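PDB 3D0C: dihydrodipicolinate synthase from Oceanobacillus iheyensis HTE831, which probably catalyses the condensation of pyruvate with aspartate semialdehyde to 4-hydroxy-tetrahydrodipicolinate, a step of lysine biosynthesis. Local coordinates for residues L62-A67 with A95-K100; V51-T56 with K68-R73. The protein carries 1 engineered substitution. All coordinates share one frame; numbering follows the deposited sequence.

Interaction 1: residues L62-A67 with A95-K100; sequences LTIEEA and AIELGK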
loop_
_atom_site.group_PDB
_atom_site.type_symbol
_atom_site.label_atom_id
_atom_site.label_comp_id
_atom_site.label_asym_id
_atom_site.label_seq_id
_atom_site.Cartn_x
_atom_site.Cartn_y
_atom_site.Cartn_z
ATOM N N LEU A 62 -10.608 -0.184 7.088
ATOM C CA LEU A 62 -10.961 -0.430 8.483
ATOM C C LEU A 62 -9.853 0.036 9.415
ATOM O O LEU A 62 -8.671 -0.025 9.063
ATOM C CB LEU A 62 -11.178 -1.930 8.714
ATOM C CG LEU A 62 -12.164 -2.690 7.822
ATOM C CD1 LEU A 62 -12.162 -4.154 8.213
ATOM C CD2 LEU A 62 -13.566 -2.100 7.967
ATOM N N THR A 63 -10.234 0.511 10.599
ATOM C CA THR A 63 -9.243 0.922 11.586
ATOM C C THR A 63 -8.739 -0.410 12.129
ATOM O O THR A 63 -9.314 -1.460 11.826
ATOM C CB THR A 63 -9.864 1.708 12.766
ATOM O OG1 THR A 63 -10.834 0.887 13.424
ATOM C CG2 THR A 63 -10.521 2.997 12.286
ATOM N N ILE A 64 -7.674 -0.373 12.920
ATOM C CA ILE A 64 -7.114 -1.590 13.509
ATOM C C ILE A 64 -8.159 -2.237 14.422
ATOM O O ILE A 64 -8.352 -3.461 14.419
ATOM C CB ILE A 64 -5.830 -1.258 14.321
ATOM C CG1 ILE A 64 -4.708 -0.831 13.370
ATOM C CG2 ILE A 64 -5.403 -2.455 15.168
ATOM C CD1 ILE A 64 -4.315 -1.883 12.339
ATOM N N GLU A 65 -8.838 -1.410 15.206
ATOM C CA GLU A 65 -9.867 -1.906 16.113
ATOM C C GLU A 65 -10.992 -2.622 15.352
ATOM O O GLU A 65 -11.439 -3.702 15.751
ATOM C CB GLU A 65 -10.441 -0.743 16.913
ATOM C CG GLU A 65 -11.575 -1.117 17.830
ATOM C CD GLU A 65 -12.203 0.109 18.457
ATOM O OE1 GLU A 65 -12.678 0.978 17.693
ATOM O OE2 GLU A 65 -12.219 0.210 19.703
ATOM N N GLU A 66 -11.455 -2.014 14.264
ATOM C CA GLU A 66 -12.514 -2.618 13.465
ATOM C C GLU A 66 -12.043 -3.917 12.821
ATOM O O GLU A 66 -12.809 -4.867 12.718
ATOM C CB GLU A 66 -12.983 -1.661 12.364
ATOM C CG GLU A 66 -13.593 -0.368 12.855
ATOM C CD GLU A 66 -14.017 0.518 11.705
ATOM O OE1 GLU A 66 -13.166 0.805 10.836
ATOM O OE2 GLU A 66 -15.196 0.922 11.663
ATOM N N ALA A 67 -10.790 -3.965 12.383
ATOM C CA ALA A 67 -10.277 -5.178 11.751
ATOM C C ALA A 67 -10.270 -6.343 12.738
ATOM O O ALA A 67 -10.642 -7.466 12.393
ATOM C CB ALA A 67 -8.868 -4.937 11.192
ATOM N N ALA A 95 1.353 -6.270 12.443
ATOM C CA ALA A 95 0.890 -7.504 11.818
ATOM C C ALA A 95 0.753 -8.551 12.913
ATOM O O ALA A 95 -0.253 -9.258 12.987
ATOM C CB ALA A 95 1.894 -7.978 10.733
ATOM N N ILE A 96 1.764 -8.627 13.777
ATOM C CA ILE A 96 1.761 -9.583 14.879
ATOM C C ILE A 96 0.593 -9.287 15.818
ATOM O O ILE A 96 -0.090 -10.203 16.284
ATOM C CB ILE A 96 3.104 -9.526 15.648
ATOM C CG1 ILE A 96 4.225 -10.047 14.740
ATOM C CG2 ILE A 96 3.014 -10.351 16.936
ATOM C CD1 ILE A 96 5.632 -9.899 15.310
ATOM N N GLU A 97 0.357 -8.003 16.073
ATOM C CA GLU A 97 -0.737 -7.583 16.942
ATOM C C GLU A 97 -2.070 -8.093 16.373
ATOM O O GLU A 97 -2.896 -8.664 17.097
ATOM C CB GLU A 97 -0.763 -6.054 17.046
ATOM C CG GLU A 97 -1.766 -5.519 18.056
ATOM C CD GLU A 97 -1.991 -4.024 17.928
ATOM O OE1 GLU A 97 -1.103 -3.321 17.394
ATOM O OE2 GLU A 97 -3.055 -3.553 18.374
ATOM N N LEU A 98 -2.272 -7.887 15.073
ATOM C CA LEU A 98 -3.495 -8.340 14.418
ATOM C C LEU A 98 -3.556 -9.861 14.423
ATOM O O LEU A 98 -4.617 -10.448 14.633
ATOM C CB LEU A 98 -3.552 -7.835 12.975
ATOM C CG LEU A 98 -3.873 -6.356 12.751
ATOM C CD1 LEU A 98 -3.605 -5.979 11.311
ATOM C CD2 LEU A 98 -5.325 -6.102 13.102
ATOM N N GLY A 99 -2.409 -10.497 14.201
ATOM C CA GLY A 99 -2.369 -11.947 14.174
ATOM C C GLY A 99 -2.718 -12.576 15.507
ATOM O O GLY A 99 -3.581 -13.455 15.577
ATOM N N LYS A 100 -2.057 -12.132 16.570
ATOM C CA LYS A 100 -2.322 -12.683 17.894
ATOM C C LYS A 100 -3.791 -12.528 18.240
ATOM O O LYS A 100 -4.399 -13.435 18.806
ATOM C CB LYS A 100 -1.466 -11.988 18.952
ATOM C CG LYS A 100 -0.012 -12.440 18.983
ATOM C CD LYS A 100 0.760 -11.642 20.026
ATOM C CE LYS A 100 2.199 -12.109 20.172
ATOM N NZ LYS A 100 2.302 -13.430 20.850
#
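I64 and L98 meet through their methyl groups, with the two side chains crossing at about a right angle, where helix 64-78 begins beside the middle of helix 92-104. The CB of I64 stays back, 5.0 Å from L98 CD2, and the two branches beyond it divide the work. CG2, the branch trans to the backbone N, makes the main contact: it lies 4.2 Å from L98 CD2 and 4.1 Å from E97 OE2. CG1 lies beside the backbone N (chi1 -69°) and is turned from the partner helix, but the chain bends back beyond it, and the terminal CD1 comes within 4.3 Å of L98 CD1. L98 CD2 thus sits between two residues one helical turn apart, since A67 CB also touches it at 4.2 Å. E97 reaches the same place from the exposed side: its extended side chain brings OE2 alone up to I64 CG2, at a slant, and the same oxygen is held in a salt bridge with K68 NZ, which probably offsets the acid's charge beside the methyl. The first turn carrying I64 and A67 is fixed by a capping box. T63 OG1 accepts from E66 N at 3.1 Å, and T63 N returns a nearly straight bond (168°) to the anti lone pair of E66 OE1, an oxygen that also pairs with R279. A thin apolar contact, with the pairing of E97 and K68 beside it, thereby joins two consecutive outer helices of the TIM barrel.

Interaction 2: residues V51-T56 with K68-R73; sequences VPNGNT and KQVATR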
loop_
_atom_site.group_PDB
_atom_site.type_symbol
_atom_site.label_atom_id
_atom_site.label_comp_id
_atom_site.label_asym_id
_atom_site.label_seq_id
_atom_site.Cartn_x
_atom_site.Cartn_y
_atom_site.Cartn_z
ATOM N N VAL A 51 -11.995 -16.144 4.323
ATOM C CA VAL A 51 -10.906 -15.242 4.644
ATOM C C VAL A 51 -11.319 -13.848 5.084
ATOM O O VAL A 51 -11.435 -12.946 4.255
ATOM C CB VAL A 51 -9.956 -15.093 3.434
ATOM C CG1 VAL A 51 -8.728 -14.289 3.837
ATOM C CG2 VAL A 51 -9.564 -16.472 2.897
ATOM N N PRO A 52 -11.550 -13.647 6.396
ATOM C CA PRO A 52 -11.936 -12.313 6.865
ATOM C C PRO A 52 -10.720 -11.386 6.760
ATOM O O PRO A 52 -9.577 -11.838 6.861
ATOM C CB PRO A 52 -12.372 -12.563 8.306
ATOM C CG PRO A 52 -11.491 -13.700 8.733
ATOM C CD PRO A 52 -11.513 -14.611 7.509
ATOM N N ASN A 53 -10.970 -10.098 6.553
ATOM C CA ASN A 53 -9.901 -9.113 6.404
ATOM C C ASN A 53 -9.028 -9.319 5.178
ATOM O O ASN A 53 -7.798 -9.134 5.206
ATOM C CB ASN A 53 -9.050 -9.015 7.673
ATOM C CG ASN A 53 -9.750 -8.221 8.761
ATOM O OD1 ASN A 53 -10.496 -7.289 8.465
ATOM N ND2 ASN A 53 -9.510 -8.576 10.020
ATOM N N GLY A 54 -9.701 -9.716 4.104
ATOM C CA GLY A 54 -9.063 -9.875 2.812
ATOM C C GLY A 54 -9.366 -8.536 2.152
ATOM O O GLY A 54 -10.097 -7.720 2.723
ATOM N N ASN A 55 -8.826 -8.279 0.969
ATOM C CA ASN A 55 -9.105 -7.005 0.321
ATOM C C ASN A 55 -10.562 -6.934 -0.129
ATOM O O ASN A 55 -11.102 -5.848 -0.301
ATOM C CB ASN A 55 -8.157 -6.792 -0.863
ATOM C CG ASN A 55 -6.770 -6.349 -0.420
ATOM O OD1 ASN A 55 -5.762 -6.756 -0.994
ATOM N ND2 ASN A 55 -6.717 -5.499 0.600
ATOM N N THR A 56 -11.205 -8.087 -0.303
ATOM C CA THR A 56 -12.602 -8.084 -0.721
ATOM C C THR A 56 -13.434 -7.602 0.454
ATOM O O THR A 56 -14.595 -7.230 0.290
ATOM C CB THR A 56 -13.106 -9.481 -1.119
ATOM O OG1 THR A 56 -12.145 -10.119 -1.966
ATOM C CG2 THR A 56 -14.425 -9.357 -1.881
ATOM N N LYS A 68 -9.854 -6.090 13.972
ATOM C CA LYS A 68 -9.854 -7.156 14.963
ATOM C C LYS A 68 -11.297 -7.616 15.202
ATOM O O LYS A 68 -11.560 -8.815 15.324
ATOM C CB LYS A 68 -9.246 -6.664 16.277
ATOM C CG LYS A 68 -7.781 -6.277 16.172
ATOM C CD LYS A 68 -7.294 -5.690 17.478
ATOM C CE LYS A 68 -5.816 -5.358 17.414
ATOM N NZ LYS A 68 -5.374 -4.655 18.648
ATOM N N GLN A 69 -12.226 -6.663 15.258
ATOM C CA GLN A 69 -13.635 -6.992 15.485
ATOM C C GLN A 69 -14.214 -7.867 14.370
ATOM O O GLN A 69 -14.986 -8.788 14.636
ATOM C CB GLN A 69 -14.475 -5.718 15.624
ATOM C CG GLN A 69 -14.113 -4.852 16.825
ATOM C CD GLN A 69 -15.095 -3.711 17.037
ATOM O OE1 GLN A 69 -15.384 -2.939 16.119
ATOM N NE2 GLN A 69 -15.608 -3.597 18.256
ATOM N N VAL A 70 -13.847 -7.574 13.126
ATOM C CA VAL A 70 -14.330 -8.362 11.995
ATOM C C VAL A 70 -13.770 -9.777 12.062
ATOM O O VAL A 70 -14.509 -10.753 11.938
ATOM C CB VAL A 70 -13.924 -7.724 10.641
ATOM C CG1 VAL A 70 -14.336 -8.633 9.488
ATOM C CG2 VAL A 70 -14.581 -6.360 10.496
ATOM N N ALA A 71 -12.465 -9.897 12.270
ATOM C CA ALA A 71 -11.847 -11.213 12.353
ATOM C C ALA A 71 -12.504 -12.013 13.475
ATOM O O ALA A 71 -12.903 -13.166 13.290
ATOM C CB ALA A 71 -10.346 -11.077 12.609
ATOM N N THR A 72 -12.621 -11.388 14.641
ATOM C CA THR A 72 -13.224 -12.042 15.791
ATOM C C THR A 72 -14.642 -12.504 15.466
ATOM O O THR A 72 -14.997 -13.670 15.685
ATOM C CB THR A 72 -13.242 -11.085 17.008
ATOM O OG1 THR A 72 -11.893 -10.814 17.415
ATOM C CG2 THR A 72 -13.997 -11.703 18.175
ATOM N N ARG A 73 -15.433 -11.583 14.924
ATOM C CA ARG A 73 -16.829 -11.840 14.560
ATOM C C ARG A 73 -16.979 -13.019 13.599
ATOM O O ARG A 73 -17.786 -13.929 13.820
ATOM C CB ARG A 73 -17.425 -10.597 13.904
ATOM C CG ARG A 73 -18.900 -10.714 13.551
ATOM C CD ARG A 73 -19.761 -10.448 14.776
ATOM N NE ARG A 73 -21.163 -10.231 14.427
ATOM C CZ ARG A 73 -22.051 -9.672 15.244
ATOM N NH1 ARG A 73 -21.675 -9.274 16.452
ATOM N NH2 ARG A 73 -23.308 -9.509 14.853
#
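The carboxamide of N53 meets helix 64-78 obliquely: V70 CB, A71 N and A71 CB all lie to one side of its plane and approach its OD1 and ND2 ends at a slant. The side chains of N53 and V70 also run aslant to each other, and OD1 lies 4.1 Å from V70 CB, a van der Waals contact of the oxygen with an aliphatic carbon. ND2 is the nearer end, 3.7 Å from A71 CB. CG lies beside the backbone N (chi1 -77°), a turn that carries the amide up to the helix although CB itself points past it. There ND2 donates to A67 O, a hydrogen bond that fixes the amide's rotation. P52 points its CB toward the helix, 4.3 Å from the CA of A71, a small residue that lets the loop come close. This is a beta-to-alpha connection of the barrel: the loop after strand 49-50 bears T56, predicted to bind pyruvate, and packs back on the helix that follows it. Were N53 an alanine, A67 O would probably lose this donor and a gap would open beside V70 and A71. The backbone of N53 is in the left-handed region (phi 65°, psi 38°), where the chain turns, and its carbonyl accepts from H113 NE2. V70 also packs on W32 of helix 32-44, and A71 on A102 of helix 92-104.

Of the four segments, 51-56 comes first from the N terminus, in the loop after strand 49-50; the chain then enters helix 64-78, whose start supplies 62-67 and whose next turns supply 68-73. Interaction 2 closes the shorter loop, returning to 51-56 across 11 residues. Interaction 1 closes a longer one, with 27 residues between its segments that include the rest of helix 64-78, strand 83-88 and the start of helix 92-104. The segments alternate along the sequence, so the two closures cross rather than nest. Helix 64-78 is common to both: it meets both the loop that holds the predicted pyruvate-binding T56 and the next outer helix of the barrel.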